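Local coordinates for putative chorismate mutase (Yersinia pestis biovar Microtus str. 91001, PDB 2GBB), which catalyses the Claisen rearrangement of chorismate to prephenate as a secreted, all-helical enzyme that may play some role in pathogenicity, at residues A44-I58 against S104-K116. Sequence-based numbering, arbitrary orientation.
Sequences AMAQAESLGLNGESI and STKILEQIAEELK
Leu108 sits as a knob among Ala44, Gln47 and Ala48 of helix 34-50 and Ile58 at the start of helix 55-82. Its CB meets Leu51 CD1 at 3.6 Å. With CG anti to its carbonyl carbon (chi1 -64°), the chain forks over the helix: CD1 lies 3.5 Å from Ala44 O and also touches Gln47 CB, while CD2 comes to 3.3 Å from Ile58 CD1, an unusually close carbon-carbon approach. Leu51 crosses Leu108 at about a right angle and also lays its CD2 against Glu109 CG. One turn further along helix 104-116, Leu53 slides CD2 over Ala112, 3.8 Å from Ala112 CB, and on to Leu115 CD2.

Polar bonds close both ends of this apolar row. Gln47, extended beyond CG, brings its amide across Thr105, whose OG1 donates to Gln47 OE1 (2.6 Å), tilted 22° from the carbonyl plane. Thr105 OG1 is also hydrogen-bonded to Gly101 O, one turn back in its own helix; its single proton can serve the two carbonyl oxygens only by being shared or by alternating. At the far end the extended Lys116 carries NZ to Leu51 O (3.2 Å), approaching from above the carbonyl plane.

The segments of helices 34-50 and 93-117 run roughly parallel, crossing at -37° with axes 9.9 Å apart. After helix 34-50 the chain turns at 51-54 into helix 55-82, where Asn54 is the N-cap, its OD1 accepting from Ser57 N. The contact thus joins three helices, and Ser104 packs beside Arg13, which probably binds substrate. Leu, Ile and Ala side chains make the interior apolar; directional bonds sit at its margins, and Lys116 probably suits the negative C-terminal end of helix 34-50.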
ATOM      1  N   ALA A  44     -18.642  -1.552 -17.034  1.00 26.77           N
ATOM      2  CA  ALA A  44     -19.098  -2.867 -16.604  1.00 27.23           C
ATOM      3  C   ALA A  44     -20.618  -2.899 -16.578  1.00 27.91           C
ATOM      4  O   ALA A  44     -21.217  -3.824 -17.113  1.00 27.41           O
ATOM      5  CB  ALA A  44     -18.500  -3.276 -15.256  1.00 26.69           C
HETATM    6  N   MSE A  45     -21.255  -1.892 -15.981  1.00 29.05           N
HETATM    7  CA  MSE A  45     -22.719  -1.841 -15.945  1.00 33.29           C
HETATM    8  C   MSE A  45     -23.377  -1.796 -17.339  1.00 32.45           C
HETATM    9  O   MSE A  45     -24.427  -2.394 -17.548  1.00 31.82           O
HETATM   10  CB  MSE A  45     -23.235  -0.708 -15.047  1.00 31.75           C
HETATM   11  CG  MSE A  45     -23.024  -0.990 -13.549  1.00 35.68           C
HETATM   12 SE   MSE A  45     -23.696   0.494 -12.472  0.60 42.66          SE
HETATM   13  CE  MSE A  45     -25.493   0.734 -13.390  1.00 39.21           C
ATOM     14  N   ALA A  46     -22.760  -1.100 -18.284  1.00 32.23           N
ATOM     15  CA  ALA A  46     -23.275  -1.089 -19.632  1.00 33.43           C
ATOM     16  C   ALA A  46     -23.073  -2.464 -20.313  1.00 35.07           C
ATOM     17  O   ALA A  46     -23.932  -2.897 -21.027  1.00 36.85           O
ATOM     18  CB  ALA A  46     -22.629   0.038 -20.431  1.00 32.29           C
ATOM     19  N   GLN A  47     -21.950  -3.142 -20.104  1.00 35.79           N
ATOM     20  CA  GLN A  47     -21.753  -4.492 -20.639  1.00 37.37           C
ATOM     21  C   GLN A  47     -22.754  -5.492 -20.068  1.00 38.53           C
ATOM     22  O   GLN A  47     -23.434  -6.207 -20.817  1.00 39.12           O
ATOM     23  CB  GLN A  47     -20.336  -4.987 -20.398  1.00 37.35           C
ATOM     24  CG  GLN A  47     -19.315  -4.334 -21.267  1.00 40.82           C
ATOM     25  CD  GLN A  47     -17.915  -4.779 -20.991  1.00 44.27           C
ATOM     26  OE1 GLN A  47     -17.181  -5.075 -21.922  1.00 48.36           O
ATOM     27  NE2 GLN A  47     -17.509  -4.812 -19.707  1.00 47.56           N
ATOM     28  N   ALA A  48     -22.844  -5.546 -18.744  1.00 39.55           N
ATOM     29  CA  ALA A  48     -23.899  -6.300 -18.051  1.00 41.64           C
ATOM     30  C   ALA A  48     -25.310  -6.190 -18.721  1.00 42.57           C
ATOM     31  O   ALA A  48     -25.979  -7.198 -18.961  1.00 43.35           O
ATOM     32  CB  ALA A  48     -23.930  -5.911 -16.538  1.00 41.54           C
ATOM     33  N   GLU A  49     -25.721  -4.970 -19.033  1.00 43.43           N
ATOM     34  CA  GLU A  49     -26.878  -4.661 -19.900  1.00 44.44           C
ATOM     35  C   GLU A  49     -26.964  -5.457 -21.212  1.00 44.10           C
ATOM     36  O   GLU A  49     -28.037  -5.976 -21.578  1.00 45.20           O
ATOM     37  CB  GLU A  49     -26.780  -3.182 -20.321  1.00 44.56           C
ATOM     38  CG  GLU A  49     -27.626  -2.155 -19.598  1.00 46.08           C
ATOM     39  CD  GLU A  49     -27.941  -0.945 -20.535  1.00 48.02           C
ATOM     40  OE1 GLU A  49     -26.971  -0.257 -20.964  1.00 49.28           O
ATOM     41  OE2 GLU A  49     -29.149  -0.697 -20.864  1.00 49.20           O
ATOM     42  N   SER A  50     -25.866  -5.496 -21.970  1.00 42.52           N
ATOM     43  CA  SER A  50     -25.873  -6.218 -23.249  1.00 41.73           C
ATOM     44  C   SER A  50     -25.877  -7.745 -23.055  1.00 40.91           C
ATOM     45  O   SER A  50     -26.253  -8.499 -23.948  1.00 41.79           O
ATOM     46  CB  SER A  50     -24.741  -5.742 -24.187  1.00 40.87           C
ATOM     47  OG  SER A  50     -23.443  -5.850 -23.604  1.00 42.24           O
ATOM     48  N   LEU A  51     -25.497  -8.205 -21.866  1.00 38.67           N
ATOM     49  CA  LEU A  51     -25.385  -9.629 -21.629  1.00 36.09           C
ATOM     50  C   LEU A  51     -26.576 -10.225 -20.890  1.00 35.42           C
ATOM     51  O   LEU A  51     -26.549 -11.408 -20.539  1.00 35.61           O
ATOM     52  CB  LEU A  51     -24.082  -9.922 -20.874  1.00 35.59           C
ATOM     53  CG  LEU A  51     -22.792  -9.523 -21.581  1.00 33.23           C
ATOM     54  CD1 LEU A  51     -21.603  -9.546 -20.584  1.00 31.09           C
ATOM     55  CD2 LEU A  51     -22.518 -10.424 -22.788  1.00 36.38           C
ATOM     56  N   GLY A  52     -27.636  -9.444 -20.685  1.00 33.07           N
ATOM     57  CA  GLY A  52     -28.796  -9.951 -19.983  1.00 31.71           C
ATOM     58  C   GLY A  52     -28.615  -9.992 -18.466  1.00 30.95           C
ATOM     59  O   GLY A  52     -29.330 -10.691 -17.772  1.00 30.19           O
ATOM     60  N   LEU A  53     -27.640  -9.241 -17.947  1.00 30.10           N
ATOM     61  CA  LEU A  53     -27.419  -9.160 -16.525  1.00 30.02           C
ATOM     62  C   LEU A  53     -28.163  -7.957 -15.984  1.00 30.76           C
ATOM     63  O   LEU A  53     -28.368  -6.976 -16.694  1.00 31.47           O
ATOM     64  CB  LEU A  53     -25.917  -9.088 -16.190  1.00 28.73           C
ATOM     65  CG  LEU A  53     -25.115 -10.366 -16.566  1.00 30.19           C
ATOM     66  CD1 LEU A  53     -23.598 -10.181 -16.472  1.00 27.68           C
ATOM     67  CD2 LEU A  53     -25.550 -11.589 -15.722  1.00 25.77           C
ATOM     68  N   ASN A  54     -28.601  -8.054 -14.738  1.00 30.85           N
ATOM     69  CA  ASN A  54     -29.050  -6.892 -13.998  1.00 31.36           C
ATOM     70  C   ASN A  54     -27.876  -5.914 -13.675  1.00 31.02           C
ATOM     71  O   ASN A  54     -27.019  -6.238 -12.859  1.00 30.09           O
ATOM     72  CB  ASN A  54     -29.703  -7.379 -12.709  1.00 31.99           C
ATOM     73  CG  ASN A  54     -30.418  -6.282 -11.958  1.00 35.37           C
ATOM     74  OD1 ASN A  54     -29.677  -5.292 -11.520  1.00 37.39           O
ATOM     75  ND2 ASN A  54     -31.629  -6.349 -11.746  1.00 33.53           N
ATOM     76  N   GLY A  55     -27.883  -4.736 -14.307  1.00 30.03           N
ATOM     77  CA  GLY A  55     -26.811  -3.732 -14.237  1.00 32.34           C
ATOM     78  C   GLY A  55     -26.364  -3.332 -12.836  1.00 32.23           C
ATOM     79  O   GLY A  55     -25.206  -3.428 -12.507  1.00 31.69           O
ATOM     80  N   GLU A  56     -27.315  -2.938 -12.003  1.00 32.12           N
ATOM     81  CA  GLU A  56     -27.057  -2.602 -10.600  1.00 32.38           C
ATOM     82  C   GLU A  56     -26.517  -3.810  -9.748  1.00 32.01           C
ATOM     83  O   GLU A  56     -25.669  -3.625  -8.853  1.00 30.61           O
ATOM     84  CB  GLU A  56     -28.324  -2.024  -9.957  0.70 33.00           C
ATOM     85  CG  GLU A  56     -28.088  -1.195  -8.710  0.70 37.72           C
ATOM     86  CD  GLU A  56     -28.103   0.306  -8.977  0.70 45.28           C
ATOM     87  OE1 GLU A  56     -27.211   0.793  -9.719  0.70 45.89           O
ATOM     88  OE2 GLU A  56     -29.006   1.003  -8.429  0.70 48.54           O
ATOM     89  N   SER A  57     -26.947  -5.047 -10.068  1.00 30.99           N
ATOM     90  CA  SER A  57     -26.447  -6.271  -9.366  1.00 30.59           C
ATOM     91  C   SER A  57     -24.946  -6.573  -9.582  1.00 30.46           C
ATOM     92  O   SER A  57     -24.352  -7.350  -8.828  1.00 30.81           O
ATOM     93  CB  SER A  57     -27.253  -7.515  -9.752  1.00 29.79           C
ATOM     94  OG  SER A  57     -26.779  -8.106 -10.958  1.00 27.09           O
ATOM     95  N   ILE A  58     -24.373  -5.965 -10.618  1.00 29.13           N
ATOM     96  CA  ILE A  58     -22.964  -6.078 -10.997  1.00 29.55           C
ATOM     97  C   ILE A  58     -21.987  -5.147 -10.223  1.00 27.88           C
ATOM     98  O   ILE A  58     -20.801  -5.468 -10.016  1.00 26.46           O
ATOM     99  CB  ILE A  58     -22.888  -5.823 -12.528  1.00 30.77           C
ATOM    100  CG1 ILE A  58     -22.937  -7.177 -13.224  1.00 34.60           C
ATOM    101  CG2 ILE A  58     -21.675  -4.957 -12.963  1.00 31.87           C
ATOM    102  CD1 ILE A  58     -21.747  -8.087 -12.820  1.00 41.26           C
ATOM    103  N   SER A 104     -12.372  -8.093 -17.955  1.00 28.63           N
ATOM    104  CA  SER A 104     -13.594  -7.648 -17.342  1.00 30.04           C
ATOM    105  C   SER A 104     -14.859  -8.078 -18.162  1.00 29.44           C
ATOM    106  O   SER A 104     -15.840  -8.627 -17.590  1.00 27.72           O
ATOM    107  CB  SER A 104     -13.494  -6.143 -17.083  1.00 29.83           C
ATOM    108  OG  SER A 104     -14.626  -5.747 -16.408  1.00 36.19           O
ATOM    109  N   THR A 105     -14.799  -7.912 -19.487  1.00 28.88           N
ATOM    110  CA  THR A 105     -15.862  -8.411 -20.376  1.00 29.43           C
ATOM    111  C   THR A 105     -16.068  -9.928 -20.247  1.00 29.58           C
ATOM    112  O   THR A 105     -17.197 -10.384 -20.144  1.00 30.35           O
ATOM    113  CB  THR A 105     -15.553  -8.124 -21.880  1.00 30.23           C
ATOM    114  OG1 THR A 105     -15.175  -6.763 -22.026  1.00 31.80           O
ATOM    115  CG2 THR A 105     -16.763  -8.396 -22.798  1.00 29.68           C
ATOM    116  N   LYS A 106     -14.966 -10.676 -20.277  1.00 28.82           N
ATOM    117  CA  LYS A 106     -14.984 -12.138 -20.240  1.00 29.23           C
ATOM    118  C   LYS A 106     -15.575 -12.657 -18.939  1.00 29.74           C
ATOM    119  O   LYS A 106     -16.313 -13.649 -18.921  1.00 30.38           O
ATOM    120  CB  LYS A 106     -13.589 -12.680 -20.466  1.00 28.54           C
ATOM    121  CG  LYS A 106     -13.094 -12.438 -21.896  1.00 29.76           C
ATOM    122  CD  LYS A 106     -11.928 -13.360 -22.228  1.00 35.75           C
ATOM    123  CE  LYS A 106     -11.170 -12.904 -23.490  1.00 40.64           C
ATOM    124  NZ  LYS A 106     -10.089 -13.929 -23.786  1.00 44.49           N
ATOM    125  N   ILE A 107     -15.300 -11.946 -17.859  1.00 28.46           N
ATOM    126  CA  ILE A 107     -15.833 -12.315 -16.560  1.00 27.55           C
ATOM    127  C   ILE A 107     -17.363 -12.183 -16.569  1.00 27.24           C
ATOM    128  O   ILE A 107     -18.072 -13.064 -16.141  1.00 27.60           O
ATOM    129  CB  ILE A 107     -15.158 -11.434 -15.424  1.00 27.06           C
ATOM    130  CG1 ILE A 107     -13.698 -11.875 -15.208  1.00 26.25           C
ATOM    131  CG2 ILE A 107     -15.980 -11.476 -14.134  1.00 24.76           C
ATOM    132  CD1 ILE A 107     -12.789 -10.805 -14.588  1.00 27.30           C
ATOM    133  N   LEU A 108     -17.865 -11.074 -17.077  1.00 27.83           N
ATOM    134  CA  LEU A 108     -19.301 -10.844 -17.140  1.00 28.55           C
ATOM    135  C   LEU A 108     -20.032 -11.804 -18.106  1.00 28.76           C
ATOM    136  O   LEU A 108     -21.145 -12.235 -17.821  1.00 27.69           O
ATOM    137  CB  LEU A 108     -19.580  -9.396 -17.561  1.00 28.37           C
ATOM    138  CG  LEU A 108     -19.135  -8.264 -16.631  1.00 28.66           C
ATOM    139  CD1 LEU A 108     -19.730  -6.950 -17.184  1.00 26.31           C
ATOM    140  CD2 LEU A 108     -19.605  -8.501 -15.255  1.00 25.94           C
ATOM    141  N   GLU A 109     -19.411 -12.082 -19.241  1.00 28.62           N
ATOM    142  CA  GLU A 109     -19.918 -13.072 -20.191  1.00 30.90           C
ATOM    143  C   GLU A 109     -19.986 -14.449 -19.536  1.00 31.05           C
ATOM    144  O   GLU A 109     -20.990 -15.149 -19.669  1.00 32.38           O
ATOM    145  CB  GLU A 109     -19.044 -13.160 -21.451  1.00 29.08           C
ATOM    146  CG  GLU A 109     -19.100 -11.908 -22.271  1.00 33.11           C
ATOM    147  CD  GLU A 109     -18.166 -11.936 -23.476  1.00 34.94           C
ATOM    148  OE1 GLU A 109     -17.024 -12.426 -23.404  1.00 34.79           O
ATOM    149  OE2 GLU A 109     -18.578 -11.439 -24.521  1.00 40.11           O
ATOM    150  N   GLN A 110     -18.937 -14.823 -18.805  1.00 31.12           N
ATOM    151  CA  GLN A 110     -18.914 -16.114 -18.155  1.00 30.17           C
ATOM    152  C   GLN A 110     -19.958 -16.254 -17.044  1.00 30.70           C
ATOM    153  O   GLN A 110     -20.604 -17.322 -16.892  1.00 30.11           O
ATOM    154  CB  GLN A 110     -17.515 -16.381 -17.603  1.00 31.02           C
ATOM    155  CG  GLN A 110     -17.265 -17.827 -17.157  1.00 32.53           C
ATOM    156  CD  GLN A 110     -17.614 -18.857 -18.229  1.00 36.11           C
ATOM    157  OE1 GLN A 110     -17.236 -18.718 -19.383  1.00 38.79           O
ATOM    158  NE2 GLN A 110     -18.334 -19.893 -17.836  1.00 36.05           N
ATOM    159  N   ILE A 111     -20.088 -15.220 -16.223  1.00 29.68           N
ATOM    160  CA  ILE A 111     -21.134 -15.197 -15.196  1.00 30.21           C
ATOM    161  C   ILE A 111     -22.556 -15.306 -15.786  1.00 31.26           C
ATOM    162  O   ILE A 111     -23.395 -16.060 -15.266  1.00 30.53           O
ATOM    163  CB  ILE A 111     -21.038 -13.932 -14.291  1.00 29.72           C
ATOM    164  CG1 ILE A 111     -19.864 -14.068 -13.303  1.00 29.03           C
ATOM    165  CG2 ILE A 111     -22.325 -13.755 -13.496  1.00 28.25           C
ATOM    166  CD1 ILE A 111     -19.494 -12.735 -12.541  1.00 29.68           C
ATOM    167  N   ALA A 112     -22.823 -14.556 -16.854  1.00 32.21           N
ATOM    168  CA  ALA A 112     -24.134 -14.584 -17.505  1.00 33.85           C
ATOM    169  C   ALA A 112     -24.416 -15.999 -18.012  1.00 35.50           C
ATOM    170  O   ALA A 112     -25.430 -16.585 -17.673  1.00 35.52           O
ATOM    171  CB  ALA A 112     -24.193 -13.578 -18.675  1.00 33.43           C
ATOM    172  N   GLU A 113     -23.506 -16.543 -18.820  1.00 36.80           N
ATOM    173  CA  GLU A 113     -23.597 -17.937 -19.258  1.00 38.63           C
ATOM    174  C   GLU A 113     -23.918 -18.892 -18.071  1.00 38.45           C
ATOM    175  O   GLU A 113     -24.927 -19.636 -18.093  1.00 38.57           O
ATOM    176  CB  GLU A 113     -22.305 -18.339 -19.989  1.00 39.09           C
ATOM    177  CG  GLU A 113     -22.393 -19.643 -20.827  1.00 44.96           C
ATOM    178  CD  GLU A 113     -21.657 -20.850 -20.170  1.00 51.76           C
ATOM    179  OE1 GLU A 113     -21.845 -21.088 -18.955  1.00 53.08           O
ATOM    180  OE2 GLU A 113     -20.896 -21.572 -20.882  1.00 55.87           O
ATOM    181  N   GLU A 114     -23.096 -18.855 -17.027  1.00 38.15           N
ATOM    182  CA  GLU A 114     -23.272 -19.770 -15.908  1.00 38.52           C
ATOM    183  C   GLU A 114     -24.617 -19.643 -15.220  1.00 38.23           C
ATOM    184  O   GLU A 114     -25.227 -20.636 -14.830  1.00 37.47           O
ATOM    185  CB  GLU A 114     -22.135 -19.616 -14.895  1.00 38.54           C
ATOM    186  CG  GLU A 114     -20.783 -20.049 -15.503  1.00 41.72           C
ATOM    187  CD  GLU A 114     -19.744 -20.443 -14.470  1.00 45.82           C
ATOM    188  OE1 GLU A 114     -20.119 -20.739 -13.311  1.00 48.96           O
ATOM    189  OE2 GLU A 114     -18.546 -20.457 -14.814  1.00 47.46           O
ATOM    190  N   LEU A 115     -25.045 -18.405 -15.027  1.00 38.51           N
ATOM    191  CA  LEU A 115     -26.318 -18.081 -14.393  1.00 39.01           C
ATOM    192  C   LEU A 115     -27.490 -18.645 -15.193  1.00 40.10           C
ATOM    193  O   LEU A 115     -28.499 -19.057 -14.595  1.00 40.31           O
ATOM    194  CB  LEU A 115     -26.476 -16.561 -14.282  1.00 38.64           C
ATOM    195  CG  LEU A 115     -26.401 -15.852 -12.923  1.00 38.77           C
ATOM    196  CD1 LEU A 115     -25.738 -16.637 -11.771  1.00 36.10           C
ATOM    197  CD2 LEU A 115     -25.879 -14.410 -13.075  1.00 37.29           C
ATOM    198  N   LYS A 116     -27.368 -18.609 -16.523  1.00 39.96           N
ATOM    199  CA  LYS A 116     -28.378 -19.183 -17.433  1.00 42.49           C
ATOM    200  C   LYS A 116     -28.376 -20.727 -17.392  1.00 43.02           C
ATOM    201  O   LYS A 116     -29.419 -21.352 -17.224  1.00 43.62           O
ATOM    202  CB  LYS A 116     -28.154 -18.682 -18.872  1.00 41.65           C
ATOM    203  CG  LYS A 116     -28.375 -17.186 -19.026  1.00 43.89           C
ATOM    204  CD  LYS A 116     -27.667 -16.547 -20.260  1.00 43.65           C
ATOM    205  CE  LYS A 116     -28.139 -15.105 -20.406  1.00 45.43           C
ATOM    206  NZ  LYS A 116     -27.517 -14.314 -21.527  1.00 45.32           N
TER